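Local coordinates for Hut operon positive regulatory protein (Bacillus subtilis, PDB 4H4L) that binds cis-acting regulatory sequences on mRNA when histidine is present, suppressing transcription termination and switching on the hut operon for histidine utilization, at residues Val14-Asn19 / Val37-Val42; Gly62-Gln65 / Arg70-His73; Tyr76-Glu81 / Ile121-Tyr126; Asn110-Glu113 / Asp119-Ala122. The protein carries 1 engineered substitution. All coordinates share one frame; numbering follows the deposited sequence.

Contact 1: Val14-Asn19 / Val37-Val42; sequences VLLLLN and VCLGKV
Leu16 extends from the last turn of helix 9-17 to strand 36-44 and sets its branched end against two side chains there, Val37 and Leu39. The touching is done mainly by CD2, which lies 3.5 Å from Val37 CG2 and 3.6 Å from Leu39 CD2, so one methyl is shared between two residues that sit two apart on the same strand face. The other branch takes part more loosely: Leu16 CD1 stands 4.0 Å from Leu39 CD1, and the CG carbon is 3.8 Å from Leu39 CD2. The leucine pair therefore meets fork against fork, at a slant, while valine offers a single methyl. That methyl is placed by the Val37 torsion (chi1 67°), which puts CG2 opposite the backbone N and toward Leu16. The contact joins a helix to the sheet of an alpha/beta fold: helix 9-17 lies against a four-stranded antiparallel sheet in which 36-44 is an outermost strand of this chain, held to strand 99-109 by backbone hydrogen bonds such as Cys38 with Val106. Neighbours complete the apolar patch, with Leu30 of helix 26-32 against Leu16, and Leu107 and Val27 against Val37. Replacing Leu16 by alanine would probably open a gap between helix and strand, leaving the Leu39 fork and the Val37 methyl without their common partner. Cys38, between them, turns its side chain to the other face of the strand, whereas Leu39 also packs on Arg103 and Ala105 of strand 99-109.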
loop_
_atom_site.group_PDB
_atom_site.type_symbol
_atom_site.label_atom_id
_atom_site.label_comp_id
_atom_site.label_asym_id
_atom_site.label_seq_id
_atom_site.Cartn_x
_atom_site.Cartn_y
_atom_site.Cartn_z
ATOM N N VAL A 14 -5.781 21.635 -13.876
ATOM C CA VAL A 14 -6.052 21.995 -12.486
ATOM C C VAL A 14 -6.642 23.405 -12.317
ATOM O O VAL A 14 -7.694 23.564 -11.676
ATOM C CB VAL A 14 -4.796 21.808 -11.624
ATOM C CG1 VAL A 14 -5.032 22.346 -10.233
ATOM C CG2 VAL A 14 -4.442 20.333 -11.552
ATOM N N LEU A 15 -5.974 24.415 -12.890
ATOM C CA LEU A 15 -6.540 25.763 -12.963
ATOM C C LEU A 15 -7.924 25.677 -13.600
ATOM O O LEU A 15 -8.868 26.361 -13.194
ATOM C CB LEU A 15 -5.640 26.700 -13.775
ATOM C CG LEU A 15 -4.357 27.256 -13.128
ATOM C CD1 LEU A 15 -3.191 27.167 -14.100
ATOM C CD2 LEU A 15 -4.501 28.683 -12.583
ATOM N N LEU A 16 -8.043 24.805 -14.588
ATOM C CA LEU A 16 -9.291 24.647 -15.304
ATOM C C LEU A 16 -10.374 24.141 -14.366
ATOM O O LEU A 16 -11.467 24.704 -14.295
ATOM C CB LEU A 16 -9.107 23.699 -16.490
ATOM C CG LEU A 16 -10.358 23.111 -17.134
ATOM C CD1 LEU A 16 -11.224 24.210 -17.759
ATOM C CD2 LEU A 16 -9.934 22.050 -18.150
ATOM N N LEU A 17 -10.025 23.106 -13.618
ATOM C CA LEU A 17 -10.924 22.424 -12.711
ATOM C C LEU A 17 -11.305 23.287 -11.511
ATOM O O LEU A 17 -12.460 23.295 -11.083
ATOM C CB LEU A 17 -10.247 21.148 -12.232
ATOM C CG LEU A 17 -11.028 19.857 -12.123
ATOM C CD1 LEU A 17 -10.038 18.804 -11.684
ATOM C CD2 LEU A 17 -12.120 19.977 -11.087
ATOM N N LEU A 18 -10.353 24.023 -10.962
ATOM C CA LEU A 18 -10.674 24.808 -9.777
ATOM C C LEU A 18 -11.426 26.101 -10.068
ATOM O O LEU A 18 -11.752 26.844 -9.134
ATOM C CB LEU A 18 -9.414 25.085 -8.974
ATOM C CG LEU A 18 -8.596 23.834 -8.636
ATOM C CD1 LEU A 18 -7.288 24.248 -7.996
ATOM C CD2 LEU A 18 -9.380 22.849 -7.770
ATOM N N ASN A 19 -11.730 26.338 -11.352
ATOM C CA ASN A 19 -12.364 27.588 -11.808
ATOM C C ASN A 19 -13.809 27.497 -12.327
ATOM O O ASN A 19 -14.091 27.909 -13.462
ATOM C CB ASN A 19 -11.465 28.327 -12.815
ATOM C CG ASN A 19 -10.268 29.000 -12.149
ATOM O OD1 ASN A 19 -10.383 29.569 -11.060
ATOM N ND2 ASN A 19 -9.111 28.945 -12.807
ATOM N N VAL A 37 -10.075 18.431 -24.491
ATOM C CA VAL A 37 -10.359 18.751 -23.097
ATOM C C VAL A 37 -11.784 18.491 -22.707
ATOM O O VAL A 37 -12.696 18.755 -23.463
ATOM C CB VAL A 37 -9.979 20.203 -22.728
ATOM C CG1 VAL A 37 -10.861 21.220 -23.440
ATOM C CG2 VAL A 37 -10.027 20.391 -21.217
ATOM N N CYS A 38 -11.956 18.019 -21.484
ATOM C CA CYS A 38 -13.183 17.396 -21.061
ATOM C C CYS A 38 -13.392 17.613 -19.562
ATOM O O CYS A 38 -12.453 17.528 -18.771
ATOM C CB CYS A 38 -13.079 15.915 -21.423
ATOM S SG CYS A 38 -14.114 14.815 -20.476
ATOM N N LEU A 39 -14.626 17.910 -19.179
ATOM C CA LEU A 39 -14.961 18.200 -17.782
ATOM C C LEU A 39 -16.160 17.389 -17.364
ATOM O O LEU A 39 -16.852 16.838 -18.214
ATOM C CB LEU A 39 -15.276 19.684 -17.598
ATOM C CG LEU A 39 -14.134 20.659 -17.871
ATOM C CD1 LEU A 39 -14.545 22.044 -17.423
ATOM C CD2 LEU A 39 -12.873 20.228 -17.148
ATOM N N GLY A 40 -16.413 17.319 -16.064
ATOM C CA GLY A 40 -17.559 16.564 -15.563
ATOM C C GLY A 40 -17.618 16.435 -14.057
ATOM O O GLY A 40 -16.724 16.904 -13.367
ATOM N N LYS A 41 -18.665 15.763 -13.575
ATOM C CA LYS A 41 -18.953 15.602 -12.154
ATOM C C LYS A 41 -19.513 14.225 -11.780
ATOM O O LYS A 41 -20.407 13.683 -12.428
ATOM C CB LYS A 41 -19.937 16.668 -11.680
ATOM C CG LYS A 41 -19.293 17.948 -11.177
ATOM C CD LYS A 41 -20.360 18.952 -10.754
ATOM C CE LYS A 41 -21.038 19.595 -11.970
ATOM N NZ LYS A 41 -20.093 20.390 -12.806
ATOM N N VAL A 42 -18.980 13.683 -10.701
ATOM C CA VAL A 42 -19.391 12.379 -10.197
ATOM C C VAL A 42 -19.255 12.397 -8.675
ATOM O O VAL A 42 -18.252 12.891 -8.129
ATOM C CB VAL A 42 -18.604 11.214 -10.871
ATOM C CG1 VAL A 42 -17.106 11.299 -10.595
ATOM C CG2 VAL A 42 -19.173 9.851 -10.477
#

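Contact 2: Gly62-Gln65 / Arg70-His73; sequences GVIQ and RESH. With ZN (zinc ion), chain N; HIS (histidine), chain M.
Glu71, in the first turn of helix 70-87, stretches its side chain across the loop residues Ile64 and Gln65. Its CB rests on isoleucine, 3.9 Å from Ile64 CD1 and 4.0 Å from Ile64 CB. One bond further, CG comes to 4.0 Å from Gln65 CB, and the chain bends there (chi2 -138°), swinging the carboxylate over the loop backbone. CD follows at 3.7 Å from that same Gln65 CB. At the tip, OE1 takes a hydrogen bond from the backbone N of Gln65, 2.6 Å long with an angle of 150° at the hydrogen; the N-H comes in 38° out of the carboxylate plane. OE2 makes a salt bridge to Arg108 of strand 99-109, and Arg108 also hydrogen-bonds to Val63 O. The carboxylate thus ties three parts of the fold together: the connection between helices 47-60 and 70-87, the N-terminal part of helix 70-87, and the sheet. Ile64 packs alongside, its CD1 3.6 Å from Glu71 O and 3.9 Å from Ser72 OG. His73 points away from the loop and binds zinc through NE2. The bound histidine supplies its own NE2 to that metal, and His77 with His138 of the fourth subunit complete the ligands, while ND1 of His73 is hydrogen-bonded to His147 ND1 of the third subunit.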
loop_
_atom_site.group_PDB
_atom_site.type_symbol
_atom_site.label_atom_id
_atom_site.label_comp_id
_atom_site.label_asym_id
_atom_site.label_seq_id
_atom_site.Cartn_x
_atom_site.Cartn_y
_atom_site.Cartn_z
ATOM N N GLY A 62 -14.233 13.995 -27.446
ATOM C CA GLY A 62 -13.265 13.509 -28.422
ATOM C C GLY A 62 -12.022 12.977 -27.770
ATOM O O GLY A 62 -11.142 12.434 -28.428
ATOM N N VAL A 63 -11.989 13.109 -26.450
ATOM C CA VAL A 63 -10.774 13.023 -25.656
ATOM C C VAL A 63 -9.960 11.737 -25.786
ATOM O O VAL A 63 -8.733 11.792 -25.856
ATOM C CB VAL A 63 -11.091 13.383 -24.202
ATOM C CG1 VAL A 63 -9.821 13.438 -23.370
ATOM C CG2 VAL A 63 -11.809 14.732 -24.176
ATOM N N ILE A 64 -10.626 10.586 -25.829
ATOM C CA ILE A 64 -9.957 9.354 -26.263
ATOM C C ILE A 64 -10.797 8.513 -27.255
ATOM O O ILE A 64 -12.027 8.469 -27.185
ATOM C CB ILE A 64 -9.428 8.477 -25.082
ATOM C CG1 ILE A 64 -10.539 7.713 -24.382
ATOM C CG2 ILE A 64 -8.633 9.297 -24.077
ATOM C CD1 ILE A 64 -10.122 6.331 -23.931
ATOM N N GLN A 65 -10.096 7.857 -28.173
ATOM C CA GLN A 65 -10.665 6.915 -29.114
ATOM C C GLN A 65 -11.521 5.902 -28.368
ATOM O O GLN A 65 -11.049 5.289 -27.424
ATOM C CB GLN A 65 -9.508 6.197 -29.808
ATOM C CG GLN A 65 -9.881 5.403 -31.044
ATOM C CD GLN A 65 -8.793 4.419 -31.466
ATOM O OE1 GLN A 65 -7.620 4.574 -31.122
ATOM N NE2 GLN A 65 -9.191 3.390 -32.212
ATOM N N ARG A 70 -5.547 0.395 -26.257
ATOM C CA ARG A 70 -4.455 1.334 -26.054
ATOM C C ARG A 70 -4.827 2.615 -25.306
ATOM O O ARG A 70 -4.219 2.913 -24.297
ATOM C CB ARG A 70 -3.798 1.658 -27.400
ATOM C CG ARG A 70 -2.819 2.792 -27.333
ATOM C CD ARG A 70 -1.922 2.836 -28.551
ATOM N NE ARG A 70 -0.603 3.298 -28.139
ATOM C CZ ARG A 70 0.441 2.497 -27.923
ATOM N NH1 ARG A 70 0.333 1.178 -28.113
ATOM N NH2 ARG A 70 1.607 3.025 -27.537
ATOM N N GLU A 71 -5.820 3.364 -25.778
ATOM C CA GLU A 71 -6.113 4.670 -25.189
ATOM C C GLU A 71 -6.836 4.521 -23.866
ATOM O O GLU A 71 -6.748 5.397 -22.998
ATOM C CB GLU A 71 -6.958 5.524 -26.131
ATOM C CG GLU A 71 -6.306 5.829 -27.472
ATOM C CD GLU A 71 -6.514 7.271 -27.892
ATOM O OE1 GLU A 71 -7.564 7.853 -27.569
ATOM O OE2 GLU A 71 -5.634 7.846 -28.566
ATOM N N SER A 72 -7.566 3.415 -23.721
ATOM C CA SER A 72 -8.271 3.138 -22.480
ATOM C C SER A 72 -7.308 2.768 -21.383
ATOM O O SER A 72 -7.466 3.216 -20.259
ATOM C CB SER A 72 -9.277 2.017 -22.650
ATOM O OG SER A 72 -10.339 2.508 -23.412
ATOM N N HIS A 73 -6.315 1.955 -21.712
ATOM C CA HIS A 73 -5.283 1.582 -20.748
ATOM C C HIS A 73 -4.542 2.777 -20.173
ATOM O O HIS A 73 -4.196 2.781 -18.995
ATOM C CB HIS A 73 -4.315 0.612 -21.368
ATOM C CG HIS A 73 -3.351 0.025 -20.389
ATOM N ND1 HIS A 73 -2.196 0.621 -20.077
ATOM C CD2 HIS A 73 -3.391 -1.158 -19.666
ATOM C CE1 HIS A 73 -1.529 -0.132 -19.190
ATOM N NE2 HIS A 73 -2.263 -1.221 -18.939
HETATM ZN ZN ZN N . -2.579 -2.108 -17.003
HETATM N N HIS M . -10.233 -1.891 -15.810
HETATM C CA HIS M . -8.786 -1.834 -16.128
HETATM C C HIS M . -8.645 -1.604 -17.571
HETATM O O HIS M . -9.218 -0.622 -18.012
HETATM C CB HIS M . -8.035 -3.105 -15.733
HETATM C CG HIS M . -6.531 -2.959 -15.786
HETATM N ND1 HIS M . -5.704 -3.382 -14.781
HETATM C CD2 HIS M . -5.722 -2.369 -16.733
HETATM C CE1 HIS M . -4.442 -3.098 -15.101
HETATM N NE2 HIS M . -4.467 -2.473 -16.293
HETATM O OXT HIS M . -7.971 -2.359 -18.285
#

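Contact 3: Tyr76-Glu81 / Ile121-Tyr126; sequences YHATME and IAVSLY. With ZN (zinc ion), chain N; HIS (histidine), chain M.
Ile121 and Val123 of strand 120-130 pack against Ala78 and Thr79 of helix 70-87. Ile121 comes first: its CG2 branch lies 4.0 Å from Ala78 CB, while the longer CG1 arm carries CD1 off to Ile64 in the loop ahead of the helix. Ala122 faces the other way, onto Ile9. Val123 is the centre of the contact, with its CA 5.8 Å from that of Thr79. With CG1 trans to the backbone N (chi1 -175°), both methyls spread over the helix: CG2 presses on Ala78 CB at 3.6 Å, and CG1 stands 4.0 Å from Thr79 OG1. That hydroxyl is bonded to Leu75 O within the helix, so its polar side is met there and it adds only packing here. The small alanine is consistent with the close approach, the axes of the short segments passing 7.6 Å apart at 37°. Ser124 turns to the far face, where OG bonds to Ser13. Leu125 points back to the helix and packs further along it, on Ala82 and Val86. Tyr126 packs on Leu17 and Leu18 of the N-terminal helical layer, and its hydroxyl is hydrogen-bonded to Glu139 of strand 137-147. Helices thus flank both faces of the antiparallel sheet, and helix 70-87 carries a ligand site on its outer side: the bound histidine lays its CA 3.1 Å above the centre of the Tyr76 ring, and His77 NE2 joins the ligand's NE2 on the zinc, part of an intersubunit site that His138 of the fourth subunit also lines.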
loop_
_atom_site.group_PDB
_atom_site.type_symbol
_atom_site.label_atom_id
_atom_site.label_comp_id
_atom_site.label_asym_id
_atom_site.label_seq_id
_atom_site.Cartn_x
_atom_site.Cartn_y
_atom_site.Cartn_z
ATOM N N TYR A 76 -7.153 4.464 -18.014
ATOM C CA TYR A 76 -7.434 3.697 -16.836
ATOM C C TYR A 76 -6.361 4.046 -15.828
ATOM O O TYR A 76 -6.653 4.521 -14.713
ATOM C CB TYR A 76 -7.470 2.215 -17.096
ATOM C CG TYR A 76 -7.769 1.452 -15.834
ATOM C CD1 TYR A 76 -9.068 1.454 -15.265
ATOM C CD2 TYR A 76 -6.750 0.738 -15.177
ATOM C CE1 TYR A 76 -9.317 0.761 -14.075
ATOM C CE2 TYR A 76 -6.997 0.043 -14.013
ATOM C CZ TYR A 76 -8.259 0.062 -13.468
ATOM O OH TYR A 76 -8.451 -0.630 -12.309
ATOM N N HIS A 77 -5.116 3.919 -16.261
ATOM C CA HIS A 77 -4.011 4.114 -15.372
ATOM C C HIS A 77 -3.814 5.509 -14.898
ATOM O O HIS A 77 -3.398 5.697 -13.749
ATOM C CB HIS A 77 -2.750 3.536 -15.962
ATOM C CG HIS A 77 -2.702 2.041 -15.860
ATOM N ND1 HIS A 77 -2.370 1.411 -14.733
ATOM C CD2 HIS A 77 -2.992 1.056 -16.785
ATOM C CE1 HIS A 77 -2.439 0.091 -14.918
ATOM N NE2 HIS A 77 -2.805 -0.132 -16.181
ATOM N N ALA A 78 -4.124 6.498 -15.735
ATOM C CA ALA A 78 -3.909 7.893 -15.327
ATOM C C ALA A 78 -4.882 8.229 -14.219
ATOM O O ALA A 78 -4.582 8.995 -13.301
ATOM C CB ALA A 78 -4.085 8.828 -16.496
ATOM N N THR A 79 -6.041 7.590 -14.296
ATOM C CA THR A 79 -7.060 7.718 -13.289
ATOM C C THR A 79 -6.627 7.102 -11.980
ATOM O O THR A 79 -6.784 7.763 -10.948
ATOM C CB THR A 79 -8.363 7.064 -13.752
ATOM O OG1 THR A 79 -8.754 7.646 -14.997
ATOM C CG2 THR A 79 -9.474 7.253 -12.694
ATOM N N MET A 80 -6.115 5.856 -12.005
ATOM C CA MET A 80 -5.624 5.184 -10.773
ATOM C C MET A 80 -4.727 6.153 -10.076
ATOM O O MET A 80 -4.868 6.410 -8.876
ATOM C CB MET A 80 -4.741 3.963 -11.028
ATOM C CG MET A 80 -5.427 2.735 -11.556
ATOM S SD MET A 80 -5.972 1.729 -10.191
ATOM C CE MET A 80 -7.642 2.388 -10.081
ATOM N N GLU A 81 -3.800 6.696 -10.850
ATOM C CA GLU A 81 -2.848 7.608 -10.302
ATOM C C GLU A 81 -3.499 8.825 -9.662
ATOM O O GLU A 81 -3.122 9.201 -8.560
ATOM C CB GLU A 81 -1.773 7.957 -11.325
ATOM C CG GLU A 81 -0.571 7.080 -11.114
ATOM C CD GLU A 81 0.419 7.147 -12.237
ATOM O OE1 GLU A 81 0.667 6.086 -12.882
ATOM O OE2 GLU A 81 0.967 8.255 -12.437
ATOM N N ILE A 121 -1.660 12.357 -21.209
ATOM C CA ILE A 121 -2.998 12.638 -20.659
ATOM C C ILE A 121 -2.936 13.004 -19.172
ATOM O O ILE A 121 -1.994 12.646 -18.477
ATOM C CB ILE A 121 -3.997 11.496 -20.981
ATOM C CG1 ILE A 121 -5.436 11.910 -20.686
ATOM C CG2 ILE A 121 -3.629 10.213 -20.265
ATOM C CD1 ILE A 121 -6.443 10.932 -21.247
ATOM N N ALA A 122 -3.912 13.752 -18.689
ATOM C CA ALA A 122 -3.872 14.171 -17.309
ATOM C C ALA A 122 -5.267 14.093 -16.807
ATOM O O ALA A 122 -6.151 14.655 -17.422
ATOM C CB ALA A 122 -3.358 15.589 -17.174
ATOM N N VAL A 123 -5.457 13.358 -15.711
ATOM C CA VAL A 123 -6.751 13.210 -15.097
ATOM C C VAL A 123 -6.659 13.930 -13.754
ATOM O O VAL A 123 -5.847 13.562 -12.917
ATOM C CB VAL A 123 -7.086 11.728 -14.953
ATOM C CG1 VAL A 123 -8.480 11.550 -14.414
ATOM C CG2 VAL A 123 -6.967 11.025 -16.303
ATOM N N SER A 124 -7.419 15.004 -13.574
ATOM C CA SER A 124 -7.266 15.816 -12.375
ATOM C C SER A 124 -8.564 15.763 -11.615
ATOM O O SER A 124 -9.619 15.967 -12.202
ATOM C CB SER A 124 -6.929 17.280 -12.718
ATOM O OG SER A 124 -5.713 17.394 -13.457
ATOM N N LEU A 125 -8.494 15.479 -10.316
ATOM C CA LEU A 125 -9.700 15.289 -9.530
ATOM C C LEU A 125 -9.798 16.370 -8.468
ATOM O O LEU A 125 -8.790 16.669 -7.844
ATOM C CB LEU A 125 -9.620 13.933 -8.854
ATOM C CG LEU A 125 -9.621 12.718 -9.767
ATOM C CD1 LEU A 125 -9.293 11.474 -8.959
ATOM C CD2 LEU A 125 -10.995 12.578 -10.396
ATOM N N TYR A 126 -10.980 16.959 -8.269
ATOM C CA TYR A 126 -11.201 17.854 -7.115
ATOM C C TYR A 126 -12.588 17.762 -6.500
ATOM O O TYR A 126 -13.570 17.606 -7.187
ATOM C CB TYR A 126 -10.841 19.325 -7.414
ATOM C CG TYR A 126 -11.186 20.266 -6.276
ATOM C CD1 TYR A 126 -12.333 21.076 -6.328
ATOM C CD2 TYR A 126 -10.398 20.312 -5.123
ATOM C CE1 TYR A 126 -12.673 21.915 -5.274
ATOM C CE2 TYR A 126 -10.732 21.141 -4.065
ATOM C CZ TYR A 126 -11.861 21.936 -4.144
ATOM O OH TYR A 126 -12.172 22.754 -3.087
HETATM ZN ZN ZN N . -2.579 -2.108 -17.003
HETATM N N HIS M . -10.233 -1.891 -15.810
HETATM C CA HIS M . -8.786 -1.834 -16.128
HETATM C C HIS M . -8.645 -1.604 -17.571
HETATM O O HIS M . -9.218 -0.622 -18.012
HETATM C CB HIS M . -8.035 -3.105 -15.733
HETATM C CG HIS M . -6.531 -2.959 -15.786
HETATM N ND1 HIS M . -5.704 -3.382 -14.781
HETATM C CD2 HIS M . -5.722 -2.369 -16.733
HETATM C CE1 HIS M . -4.442 -3.098 -15.101
HETATM N NE2 HIS M . -4.467 -2.473 -16.293
HETATM O OXT HIS M . -7.971 -2.359 -18.285
#

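Contact 4: Asn110-Glu113 / Asp119-Ala122; sequences NPYE and DWIA
Tyr112 turns the edge of its ring onto the face of the Trp120 indole. The leading atom is CE1, which hangs 3.4 Å above the indole plane, close over its centre, and 3.5 Å from Trp120 CE2. The pair is an edge-to-face stack, tilted well short of perpendicular, with the planes at 55° and the tyrosine centroid 4.8 Å from that of the five-membered ring. Beyond CE1 the hydroxyl lies over the benzo half, its OH 3.6 Å from Trp120 CZ3, and bonds to Glu137 O of the second subunit. Both residues belong to the hairpin joining strands 99-109 and 120-130, whose connecting loop begins with an Asx turn: Asn110 OD1 accepts from the backbone N of Tyr112 at 2.8 Å, the N-H pointing nearly straight at it (166°). This helps hold the backbone that carries the tyrosine. Pro111, inside the turn, brings CD to 4.3 Å from Trp120 CB. A hydrogen bond from NE1 to Glu117 O in the same loop helps fix the indole's rotation. With a leucine in place of Trp120, the Tyr112 edge would probably lose the flat face it rests on and Glu117 O would be left without its N-H partner. The indole also meets the third subunit, where His73 packs edge-to-face with it and Tyr69 lies at about 20° to its plane.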
loop_
_atom_site.group_PDB
_atom_site.type_symbol
_atom_site.label_atom_id
_atom_site.label_comp_id
_atom_site.label_asym_id
_atom_site.label_seq_id
_atom_site.Cartn_x
_atom_site.Cartn_y
_atom_site.Cartn_z
ATOM N N ASN A 110 0.430 17.292 -26.256
ATOM C CA ASN A 110 1.848 17.211 -25.960
ATOM C C ASN A 110 2.370 18.475 -25.276
ATOM O O ASN A 110 2.290 19.554 -25.853
ATOM C CB ASN A 110 2.630 16.926 -27.233
ATOM C CG ASN A 110 4.065 16.588 -26.951
ATOM O OD1 ASN A 110 4.598 16.962 -25.911
ATOM N ND2 ASN A 110 4.699 15.871 -27.870
ATOM N N PRO A 111 2.895 18.346 -24.036
ATOM C CA PRO A 111 3.476 19.479 -23.295
ATOM C C PRO A 111 5.022 19.524 -23.203
ATOM O O PRO A 111 5.558 20.338 -22.426
ATOM C CB PRO A 111 2.875 19.308 -21.894
ATOM C CG PRO A 111 2.602 17.835 -21.772
ATOM C CD PRO A 111 2.680 17.193 -23.141
ATOM N N TYR A 112 5.710 18.673 -23.978
ATOM C CA TYR A 112 7.178 18.604 -24.009
ATOM C C TYR A 112 7.771 19.362 -25.198
ATOM O O TYR A 112 7.020 19.802 -26.074
ATOM C CB TYR A 112 7.639 17.148 -24.050
ATOM C CG TYR A 112 7.253 16.367 -22.826
ATOM C CD1 TYR A 112 6.049 15.669 -22.780
ATOM C CD2 TYR A 112 8.082 16.332 -21.705
ATOM C CE1 TYR A 112 5.683 14.946 -21.657
ATOM C CE2 TYR A 112 7.722 15.620 -20.572
ATOM C CZ TYR A 112 6.521 14.925 -20.554
ATOM O OH TYR A 112 6.141 14.208 -19.444
ATOM N N GLU A 113 9.107 19.482 -25.217
ATOM C CA GLU A 113 9.878 20.189 -26.253
ATOM C C GLU A 113 9.556 19.780 -27.685
ATOM O O GLU A 113 9.031 20.586 -28.449
ATOM C CB GLU A 113 11.390 20.023 -26.025
ATOM N N ASP A 119 1.189 12.578 -27.647
ATOM C CA ASP A 119 0.153 12.935 -26.696
ATOM C C ASP A 119 0.431 12.315 -25.307
ATOM O O ASP A 119 0.929 11.181 -25.200
ATOM C CB ASP A 119 -1.213 12.446 -27.217
ATOM C CG ASP A 119 -1.881 13.407 -28.207
ATOM O OD1 ASP A 119 -2.859 12.973 -28.855
ATOM O OD2 ASP A 119 -1.471 14.579 -28.329
ATOM N N TRP A 120 0.101 13.077 -24.265
ATOM C CA TRP A 120 0.094 12.634 -22.866
ATOM C C TRP A 120 -1.256 12.975 -22.319
ATOM O O TRP A 120 -1.964 13.795 -22.911
ATOM C CB TRP A 120 1.199 13.334 -22.064
ATOM C CG TRP A 120 2.562 12.772 -22.391
ATOM C CD1 TRP A 120 3.198 12.774 -23.624
ATOM C CD2 TRP A 120 3.487 12.056 -21.495
ATOM N NE1 TRP A 120 4.407 12.132 -23.560
ATOM C CE2 TRP A 120 4.645 11.680 -22.319
ATOM C CE3 TRP A 120 3.474 11.700 -20.152
ATOM C CZ2 TRP A 120 5.727 10.989 -21.796
ATOM C CZ3 TRP A 120 4.570 11.006 -19.639
ATOM C CH2 TRP A 120 5.670 10.658 -20.443
ATOM N N ILE A 121 -1.660 12.357 -21.209
ATOM C CA ILE A 121 -2.998 12.638 -20.659
ATOM C C ILE A 121 -2.936 13.004 -19.172
ATOM O O ILE A 121 -1.994 12.646 -18.477
ATOM C CB ILE A 121 -3.997 11.496 -20.981
ATOM C CG1 ILE A 121 -5.436 11.910 -20.686
ATOM C CG2 ILE A 121 -3.629 10.213 -20.265
ATOM C CD1 ILE A 121 -6.443 10.932 -21.247
ATOM N N ALA A 122 -3.912 13.752 -18.689
ATOM C CA ALA A 122 -3.872 14.171 -17.309
ATOM C C ALA A 122 -5.267 14.093 -16.807
ATOM O O ALA A 122 -6.151 14.655 -17.422
ATOM C CB ALA A 122 -3.358 15.589 -17.174
#

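How the contacts relate
Along the chain the contacts begin in the order 1, 2, 3, 4, and contacts 3 and 4 end on the same strand, 120-130, sharing Ile121 and Ala122. Contacts 1 and 3, centres about 12 Å apart, lie on the two faces of one antiparallel sheet, Leu17 and Leu18 touching Ser124 and Tyr126. Contacts 2 and 3, centres about 13 Å apart, both use helix 70-87, and Ile64 packs on Ile121; together they supply His73 and His77 to one zinc. Contact 4, about 18 Å from contact 1 centre to centre, sits at the end of the sheet, where the hairpin joining its two central strands turns. Contacts 2 to 4 place residues at subunit boundaries, and the zinc-histidine site lies at one.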